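Local atomic coordinates of kelch repeat and BTB domain-containing protein A55 (Vaccinia virus WR, PDB entry 6I2M), a protein that probably acts as a substrate-specific adaptor of CUL3-based E3 ubiquitin ligases, directing host proteins to ubiquitination and proteasomal degradation. Residues I11-I25 with E30-A42. Residues are numbered along the deposited sequence; the frame is centred on the assembly and turned at random.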
ATOM      1  N   ILE A  11       7.086  -4.904  -0.881  1.00 72.02           N
ATOM      2  CA  ILE A  11       6.504  -5.929   0.003  1.00 70.33           C
ATOM      3  C   ILE A  11       6.265  -7.225  -0.802  1.00 73.36           C
ATOM      4  O   ILE A  11       6.572  -8.314  -0.308  1.00 72.64           O
ATOM      5  CB  ILE A  11       5.233  -5.396   0.742  1.00 72.41           C
ATOM      6  CG1 ILE A  11       5.603  -4.248   1.713  1.00 73.37           C
ATOM      7  CG2 ILE A  11       4.474  -6.514   1.484  1.00 71.86           C
ATOM      8  CD1 ILE A  11       4.452  -3.307   2.100  1.00 80.88           C
ATOM      9  N   ASN A  12       5.775  -7.091  -2.057  1.00 69.86           N
ATOM     10  CA  ASN A  12       5.551  -8.214  -2.977  1.00 69.65           C
ATOM     11  C   ASN A  12       6.894  -8.818  -3.410  1.00 74.24           C
ATOM     12  O   ASN A  12       6.964 -10.016  -3.686  1.00 73.70           O
ATOM     13  CB  ASN A  12       4.729  -7.774  -4.196  1.00 70.70           C
ATOM     14  CG  ASN A  12       4.289  -8.901  -5.109  1.00 90.22           C
ATOM     15  OD1 ASN A  12       3.751  -9.929  -4.677  1.00 82.82           O
ATOM     16  ND2 ASN A  12       4.495  -8.718  -6.405  1.00 82.51           N
ATOM     17  N   GLY A  13       7.932  -7.979  -3.449  1.00 71.77           N
ATOM     18  CA  GLY A  13       9.300  -8.373  -3.768  1.00 72.90           C
ATOM     19  C   GLY A  13       9.909  -9.183  -2.639  1.00 76.43           C
ATOM     20  O   GLY A  13      10.679 -10.113  -2.890  1.00 76.78           O
ATOM     21  N   PHE A  14       9.549  -8.833  -1.382  1.00 72.03           N
ATOM     22  CA  PHE A  14       9.979  -9.524  -0.164  1.00 71.60           C
ATOM     23  C   PHE A  14       9.253 -10.871  -0.054  1.00 74.89           C
ATOM     24  O   PHE A  14       9.835 -11.841   0.430  1.00 74.99           O
ATOM     25  CB  PHE A  14       9.682  -8.678   1.092  1.00 72.71           C
ATOM     26  CG  PHE A  14      10.480  -7.408   1.310  1.00 75.13           C
ATOM     27  CD1 PHE A  14      11.841  -7.360   1.026  1.00 79.63           C
ATOM     28  CD2 PHE A  14       9.891  -6.292   1.892  1.00 76.85           C
ATOM     29  CE1 PHE A  14      12.581  -6.196   1.257  1.00 81.61           C
ATOM     30  CE2 PHE A  14      10.633  -5.131   2.131  1.00 80.77           C
ATOM     31  CZ  PHE A  14      11.974  -5.092   1.815  1.00 80.34           C
ATOM     32  N   ARG A  15       7.978 -10.916  -0.505  1.00 70.57           N
ATOM     33  CA  ARG A  15       7.104 -12.093  -0.515  1.00 69.76           C
ATOM     34  C   ARG A  15       7.688 -13.200  -1.408  1.00 74.94           C
ATOM     35  O   ARG A  15       7.695 -14.366  -1.006  1.00 74.66           O
ATOM     36  CB  ARG A  15       5.692 -11.685  -0.981  1.00 69.14           C
ATOM     37  CG  ARG A  15       4.672 -12.816  -1.060  1.00 79.32           C
ATOM     38  CD  ARG A  15       3.552 -12.450  -2.010  1.00 90.25           C
ATOM     39  NE  ARG A  15       2.808 -13.625  -2.465  1.00100.26           N
ATOM     40  CZ  ARG A  15       1.964 -13.628  -3.494  1.00115.48           C
ATOM     41  NH1 ARG A  15       1.752 -12.517  -4.191  1.00102.45           N
ATOM     42  NH2 ARG A  15       1.332 -14.741  -3.837  1.00103.16           N
ATOM     43  N   ASN A  16       8.182 -12.825  -2.606  1.00 72.74           N
ATOM     44  CA  ASN A  16       8.796 -13.736  -3.578  1.00 73.89           C
ATOM     45  C   ASN A  16      10.160 -14.226  -3.075  1.00 79.02           C
ATOM     46  O   ASN A  16      10.516 -15.385  -3.295  1.00 79.67           O
ATOM     47  CB  ASN A  16       8.944 -13.050  -4.945  1.00 75.49           C
ATOM     48  CG  ASN A  16       7.653 -12.549  -5.558  1.00 95.41           C
ATOM     49  OD1 ASN A  16       6.586 -13.171  -5.454  1.00 88.29           O
ATOM     50  ND2 ASN A  16       7.724 -11.408  -6.227  1.00 86.95           N
ATOM     51  N   SER A  17      10.909 -13.336  -2.396  1.00 75.71           N
ATOM     52  CA  SER A  17      12.227 -13.598  -1.814  1.00 76.76           C
ATOM     53  C   SER A  17      12.130 -14.515  -0.587  1.00 80.02           C
ATOM     54  O   SER A  17      13.052 -15.290  -0.328  1.00 80.94           O
ATOM     55  CB  SER A  17      12.902 -12.281  -1.435  1.00 80.91           C
ATOM     56  OG  SER A  17      14.173 -12.473  -0.834  1.00 91.67           O
ATOM     57  N   GLY A  18      11.023 -14.408   0.147  1.00 74.72           N
ATOM     58  CA  GLY A  18      10.769 -15.180   1.359  1.00 73.99           C
ATOM     59  C   GLY A  18      11.043 -14.391   2.625  1.00 77.14           C
ATOM     60  O   GLY A  18      11.035 -14.954   3.724  1.00 76.80           O
ATOM     61  N   ARG A  19      11.286 -13.076   2.470  1.00 73.26           N
ATOM     62  CA  ARG A  19      11.577 -12.132   3.547  1.00 73.07           C
ATOM     63  C   ARG A  19      10.326 -11.749   4.336  1.00 75.40           C
ATOM     64  O   ARG A  19       9.281 -11.466   3.742  1.00 73.76           O
ATOM     65  CB  ARG A  19      12.242 -10.865   2.985  1.00 73.40           C
ATOM     66  CG  ARG A  19      13.715 -11.032   2.627  1.00 83.51           C
ATOM     67  CD  ARG A  19      14.367  -9.694   2.332  1.00 90.32           C
ATOM     68  NE  ARG A  19      14.407  -8.829   3.513  1.00 94.18           N
ATOM     69  CZ  ARG A  19      14.981  -7.631   3.552  1.00105.97           C
ATOM     70  NH1 ARG A  19      15.578  -7.137   2.473  1.00 92.51           N
ATOM     71  NH2 ARG A  19      14.969  -6.920   4.669  1.00 92.02           N
ATOM     72  N   PHE A  20      10.449 -11.741   5.683  1.00 72.31           N
ATOM     73  CA  PHE A  20       9.416 -11.380   6.673  1.00 71.23           C
ATOM     74  C   PHE A  20       8.165 -12.289   6.666  1.00 74.21           C
ATOM     75  O   PHE A  20       7.245 -12.047   7.454  1.00 73.21           O
ATOM     76  CB  PHE A  20       9.008  -9.895   6.554  1.00 72.47           C
ATOM     77  CG  PHE A  20      10.150  -8.909   6.595  1.00 75.22           C
ATOM     78  CD1 PHE A  20      10.679  -8.483   7.807  1.00 79.37           C
ATOM     79  CD2 PHE A  20      10.677  -8.382   5.422  1.00 77.50           C
ATOM     80  CE1 PHE A  20      11.729  -7.562   7.844  1.00 81.67           C
ATOM     81  CE2 PHE A  20      11.726  -7.462   5.460  1.00 81.70           C
ATOM     82  CZ  PHE A  20      12.248  -7.062   6.671  1.00 80.94           C
ATOM     83  N   CYS A  21       8.142 -13.332   5.807  1.00 70.93           N
ATOM     84  CA  CYS A  21       7.029 -14.277   5.689  1.00 70.01           C
ATOM     85  C   CYS A  21       6.819 -15.069   6.977  1.00 74.64           C
ATOM     86  O   CYS A  21       7.678 -15.862   7.374  1.00 75.50           O
ATOM     87  CB  CYS A  21       7.210 -15.194   4.482  1.00 70.56           C
ATOM     88  SG  CYS A  21       6.871 -14.399   2.890  1.00 73.99           S
ATOM     89  N   ASP A  22       5.685 -14.812   7.647  1.00 70.61           N
ATOM     90  CA  ASP A  22       5.336 -15.440   8.920  1.00 70.91           C
ATOM     91  C   ASP A  22       4.061 -16.307   8.851  1.00 74.30           C
ATOM     92  O   ASP A  22       3.557 -16.738   9.892  1.00 74.25           O
ATOM     93  CB  ASP A  22       5.256 -14.379  10.039  1.00 72.91           C
ATOM     94  CG  ASP A  22       4.205 -13.292   9.867  1.00 80.48           C
ATOM     95  OD1 ASP A  22       3.918 -12.913   8.708  1.00 79.55           O
ATOM     96  OD2 ASP A  22       3.689 -12.804  10.893  1.00 87.02           O
ATOM     97  N   ILE A  23       3.571 -16.601   7.626  1.00 70.33           N
ATOM     98  CA  ILE A  23       2.384 -17.433   7.405  1.00 69.70           C
ATOM     99  C   ILE A  23       2.460 -18.193   6.064  1.00 74.39           C
ATOM    100  O   ILE A  23       3.032 -17.694   5.091  1.00 74.01           O
ATOM    101  CB  ILE A  23       1.052 -16.629   7.586  1.00 71.66           C
ATOM    102  CG1 ILE A  23      -0.180 -17.552   7.743  1.00 71.71           C
ATOM    103  CG2 ILE A  23       0.826 -15.577   6.499  1.00 71.56           C
ATOM    104  CD1 ILE A  23      -0.283 -18.248   9.078  1.00 79.66           C
ATOM    105  N   SER A  24       1.891 -19.414   6.043  1.00 71.73           N
ATOM    106  CA  SER A  24       1.838 -20.294   4.877  1.00 72.15           C
ATOM    107  C   SER A  24       0.425 -20.862   4.696  1.00 75.77           C
ATOM    108  O   SER A  24      -0.182 -21.331   5.663  1.00 75.36           O
ATOM    109  CB  SER A  24       2.851 -21.430   5.012  1.00 77.46           C
ATOM    110  OG  SER A  24       4.172 -20.953   5.208  1.00 87.50           O
ATOM    111  N   ILE A  25      -0.097 -20.802   3.460  1.00 72.35           N
ATOM    112  CA  ILE A  25      -1.425 -21.315   3.115  1.00 71.99           C
ATOM    113  C   ILE A  25      -1.271 -22.634   2.352  1.00 77.51           C
ATOM    114  O   ILE A  25      -0.585 -22.681   1.329  1.00 77.57           O
ATOM    115  CB  ILE A  25      -2.292 -20.252   2.375  1.00 74.14           C
ATOM    116  CG1 ILE A  25      -2.533 -19.022   3.280  1.00 73.70           C
ATOM    117  CG2 ILE A  25      -3.631 -20.846   1.900  1.00 74.71           C
ATOM    118  CD1 ILE A  25      -2.639 -17.692   2.558  1.00 80.96           C
ATOM    119  N   GLU A  30      -0.152 -27.866  -2.475  1.00 87.40           N
ATOM    120  CA  GLU A  30       0.427 -26.572  -2.843  1.00 86.21           C
ATOM    121  C   GLU A  30       0.605 -25.657  -1.626  1.00 87.85           C
ATOM    122  O   GLU A  30      -0.213 -25.693  -0.703  1.00 86.40           O
ATOM    123  CB  GLU A  30      -0.435 -25.882  -3.912  1.00 87.30           C
ATOM    124  CG  GLU A  30      -0.470 -26.590  -5.260  1.00 99.93           C
ATOM    125  CD  GLU A  30       0.614 -26.239  -6.265  1.00122.99           C
ATOM    126  OE1 GLU A  30       1.641 -25.641  -5.870  1.00118.12           O
ATOM    127  OE2 GLU A  30       0.433 -26.573  -7.458  1.00118.95           O
ATOM    128  N   ARG A  31       1.670 -24.830  -1.638  1.00 83.84           N
ATOM    129  CA  ARG A  31       2.000 -23.900  -0.553  1.00 82.18           C
ATOM    130  C   ARG A  31       2.244 -22.472  -1.051  1.00 84.77           C
ATOM    131  O   ARG A  31       2.973 -22.276  -2.027  1.00 85.20           O
ATOM    132  CB  ARG A  31       3.221 -24.398   0.240  1.00 83.19           C
ATOM    133  CG  ARG A  31       2.915 -25.524   1.218  1.00 93.32           C
ATOM    134  CD  ARG A  31       4.177 -26.032   1.882  1.00104.84           C
ATOM    135  NE  ARG A  31       3.884 -26.947   2.985  1.00114.51           N
ATOM    136  CZ  ARG A  31       3.874 -26.599   4.268  1.00128.75           C
ATOM    137  NH1 ARG A  31       4.144 -25.350   4.628  1.00115.40           N
ATOM    138  NH2 ARG A  31       3.599 -27.499   5.203  1.00116.58           N
ATOM    139  N   ILE A  32       1.627 -21.480  -0.375  1.00 79.48           N
ATOM    140  CA  ILE A  32       1.769 -20.049  -0.681  1.00 78.36           C
ATOM    141  C   ILE A  32       2.246 -19.325   0.583  1.00 81.02           C
ATOM    142  O   ILE A  32       1.548 -19.342   1.599  1.00 79.67           O
ATOM    143  CB  ILE A  32       0.470 -19.399  -1.258  1.00 80.65           C
ATOM    144  CG1 ILE A  32      -0.166 -20.242  -2.389  1.00 81.98           C
ATOM    145  CG2 ILE A  32       0.739 -17.955  -1.723  1.00 80.88           C
ATOM    146  CD1 ILE A  32      -1.695 -20.140  -2.476  1.00 88.70           C
ATOM    147  N   ASN A  33       3.433 -18.696   0.515  1.00 77.87           N
ATOM    148  CA  ASN A  33       4.022 -17.953   1.628  1.00 77.33           C
ATOM    149  C   ASN A  33       3.678 -16.467   1.535  1.00 80.03           C
ATOM    150  O   ASN A  33       3.868 -15.852   0.482  1.00 80.04           O
ATOM    151  CB  ASN A  33       5.537 -18.167   1.694  1.00 79.79           C
ATOM    152  CG  ASN A  33       5.936 -19.551   2.140  1.00105.30           C
ATOM    153  OD1 ASN A  33       5.902 -19.883   3.330  1.00100.15           O
ATOM    154  ND2 ASN A  33       6.331 -20.389   1.194  1.00 98.64           N
ATOM    155  N   ALA A  34       3.151 -15.900   2.633  1.00 75.32           N
ATOM    156  CA  ALA A  34       2.754 -14.494   2.717  1.00 74.32           C
ATOM    157  C   ALA A  34       3.004 -13.903   4.117  1.00 77.39           C
ATOM    158  O   ALA A  34       3.651 -14.543   4.952  1.00 77.53           O
ATOM    159  CB  ALA A  34       1.288 -14.344   2.324  1.00 74.29           C
ATOM    160  N   HIS A  35       2.505 -12.676   4.358  1.00 72.89           N
ATOM    161  CA  HIS A  35       2.632 -11.960   5.628  1.00 72.49           C
ATOM    162  C   HIS A  35       1.260 -11.854   6.305  1.00 74.95           C
ATOM    163  O   HIS A  35       0.268 -11.561   5.630  1.00 73.66           O
ATOM    164  CB  HIS A  35       3.240 -10.565   5.402  1.00 73.56           C
ATOM    165  CG  HIS A  35       4.505 -10.586   4.599  1.00 77.60           C
ATOM    166  ND1 HIS A  35       4.483 -10.706   3.220  1.00 79.22           N
ATOM    167  CD2 HIS A  35       5.791 -10.510   5.008  1.00 80.28           C
ATOM    168  CE1 HIS A  35       5.749 -10.698   2.838  1.00 79.58           C
ATOM    169  NE2 HIS A  35       6.573 -10.585   3.879  1.00 80.58           N
ATOM    170  N   LYS A  36       1.210 -12.110   7.632  1.00 71.48           N
ATOM    171  CA  LYS A  36      -0.006 -12.073   8.462  1.00 70.70           C
ATOM    172  C   LYS A  36      -0.742 -10.733   8.402  1.00 73.90           C
ATOM    173  O   LYS A  36      -1.970 -10.715   8.313  1.00 72.84           O
ATOM    174  CB  LYS A  36       0.320 -12.411   9.926  1.00 73.84           C
ATOM    175  CG  LYS A  36       0.486 -13.894  10.204  1.00 86.26           C
ATOM    176  CD  LYS A  36       0.656 -14.144  11.691  1.00 96.18           C
ATOM    177  CE  LYS A  36       0.995 -15.580  11.994  1.00105.45           C
ATOM    178  NZ  LYS A  36       1.114 -15.814  13.455  1.00114.23           N
ATOM    179  N   LEU A  37       0.017  -9.624   8.458  1.00 70.99           N
ATOM    180  CA  LEU A  37      -0.470  -8.244   8.437  1.00 70.94           C
ATOM    181  C   LEU A  37      -1.149  -7.867   7.111  1.00 74.61           C
ATOM    182  O   LEU A  37      -2.219  -7.255   7.133  1.00 74.22           O
ATOM    183  CB  LEU A  37       0.706  -7.296   8.759  1.00 71.95           C
ATOM    184  CG  LEU A  37       0.519  -5.795   8.545  1.00 77.10           C
ATOM    185  CD1 LEU A  37      -0.259  -5.159   9.689  1.00 77.92           C
ATOM    186  CD2 LEU A  37       1.855  -5.120   8.397  1.00 80.29           C
ATOM    187  N   ILE A  38      -0.519  -8.226   5.971  1.00 71.10           N
ATOM    188  CA  ILE A  38      -0.992  -7.942   4.609  1.00 70.71           C
ATOM    189  C   ILE A  38      -2.330  -8.647   4.316  1.00 74.28           C
ATOM    190  O   ILE A  38      -3.252  -8.001   3.815  1.00 74.14           O
ATOM    191  CB  ILE A  38       0.117  -8.251   3.546  1.00 74.06           C
ATOM    192  CG1 ILE A  38       1.462  -7.532   3.859  1.00 75.26           C
ATOM    193  CG2 ILE A  38      -0.342  -7.977   2.107  1.00 74.75           C
ATOM    194  CD1 ILE A  38       1.479  -5.929   3.864  1.00 82.80           C
ATOM    195  N   LEU A  39      -2.439  -9.950   4.654  1.00 70.43           N
ATOM    196  CA  LEU A  39      -3.658 -10.745   4.457  1.00 69.80           C
ATOM    197  C   LEU A  39      -4.821 -10.256   5.328  1.00 73.63           C
ATOM    198  O   LEU A  39      -5.973 -10.342   4.906  1.00 73.09           O
ATOM    199  CB  LEU A  39      -3.396 -12.237   4.727  1.00 69.77           C
ATOM    200  CG  LEU A  39      -2.564 -13.000   3.693  1.00 74.74           C
ATOM    201  CD1 LEU A  39      -1.986 -14.258   4.298  1.00 75.14           C
ATOM    202  CD2 LEU A  39      -3.390 -13.360   2.463  1.00 77.18           C
ATOM    203  N   SER A  40      -4.515  -9.746   6.535  1.00 70.52           N
ATOM    204  CA  SER A  40      -5.504  -9.233   7.487  1.00 70.45           C
ATOM    205  C   SER A  40      -6.079  -7.867   7.088  1.00 74.65           C
ATOM    206  O   SER A  40      -7.211  -7.550   7.461  1.00 74.32           O
ATOM    207  CB  SER A  40      -4.907  -9.173   8.888  1.00 74.38           C
ATOM    208  OG  SER A  40      -4.628 -10.479   9.365  1.00 82.63           O
ATOM    209  N   GLY A  41      -5.300  -7.092   6.333  1.00 71.65           N
ATOM    210  CA  GLY A  41      -5.678  -5.764   5.857  1.00 72.11           C
ATOM    211  C   GLY A  41      -6.754  -5.753   4.788  1.00 76.02           C
ATOM    212  O   GLY A  41      -7.645  -4.899   4.820  1.00 76.30           O
ATOM    213  N   ALA A  42      -6.673  -6.693   3.825  1.00 71.98           N
ATOM    214  CA  ALA A  42      -7.626  -6.807   2.717  1.00 72.04           C
ATOM    215  C   ALA A  42      -8.739  -7.817   3.000  1.00 75.52           C
ATOM    216  O   ALA A  42      -9.905  -7.519   2.741  1.00 75.86           O
ATOM    217  CB  ALA A  42      -6.899  -7.167   1.432  1.00 72.92           C
TER
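The first beta hairpin of the BTB/POZ domain, strand 23-25 against strand 30-34, is joined here to the helices before and after it. Ile-25 and Ile-32 exchange two backbone bonds, Ile-25 N to Ile-32 O (2.9 Å) and Ile-32 N to Ile-25 O, and Ala-34 N gives a further one to Ile-23 O (3.0 Å). At the start of the pairing a classic beta bulge sets Asp-22 and Ile-23 opposite Ala-34, whose O takes weak bonds from both their N-H groups. In the non-hydrogen-bonded pair between Ile-23/Ala-34 and Ile-25/Ile-32, Ser-24 OG gives a bond to Asn-33 OD1 (2.8 Å) from above the plane of the side-chain amide. His-35, the residue just before helix 36-42, turns its ring back against helix 11-17. With CG anti to its carbonyl carbon (chi1 -51°), it gives NE2-H to Arg-19 O at 2.9 Å, in the carbonyl plane, while ND1 bonds to Tyr-80 OH; both ring nitrogens are thereby held and the ring's rotation is fixed. Cys-21 SG lies over one ring face, 4.2 Å from the centroid, whereas the CB atoms of Arg-15 and Phe-20 abut the edge. The extended Arg-15 chain runs past Asn-33 O to a salt bridge with Asp-77. This is the BTB arrangement of an N-terminal helix, hairpin and following helix, and it borders the second subunit: Arg-19 NH2 reaches Ser-47 O of that chain, and Phe-20 packs on its Ser-40. At the first turn of helix 36-42, Asp-22 OD1 accepts Lys-36 N (3.0 Å, 171°) on its syn side, tilted out of the carboxylate plane, while OD2 rests against the extended Lys-36 chain. On the sheet face carrying Ile-23, Ile-25, Ile-32 and Ala-34, Leu-39 CD1 meets Ile-23 CG2 and, tip to tip, Ile-25 CD1 (3.9 Å); Phe-46 adjoins both Ile-25 and Leu-39. Between the two helices, Ile-11 CG2, anti to its own backbone N, packs against Ile-38 CD1.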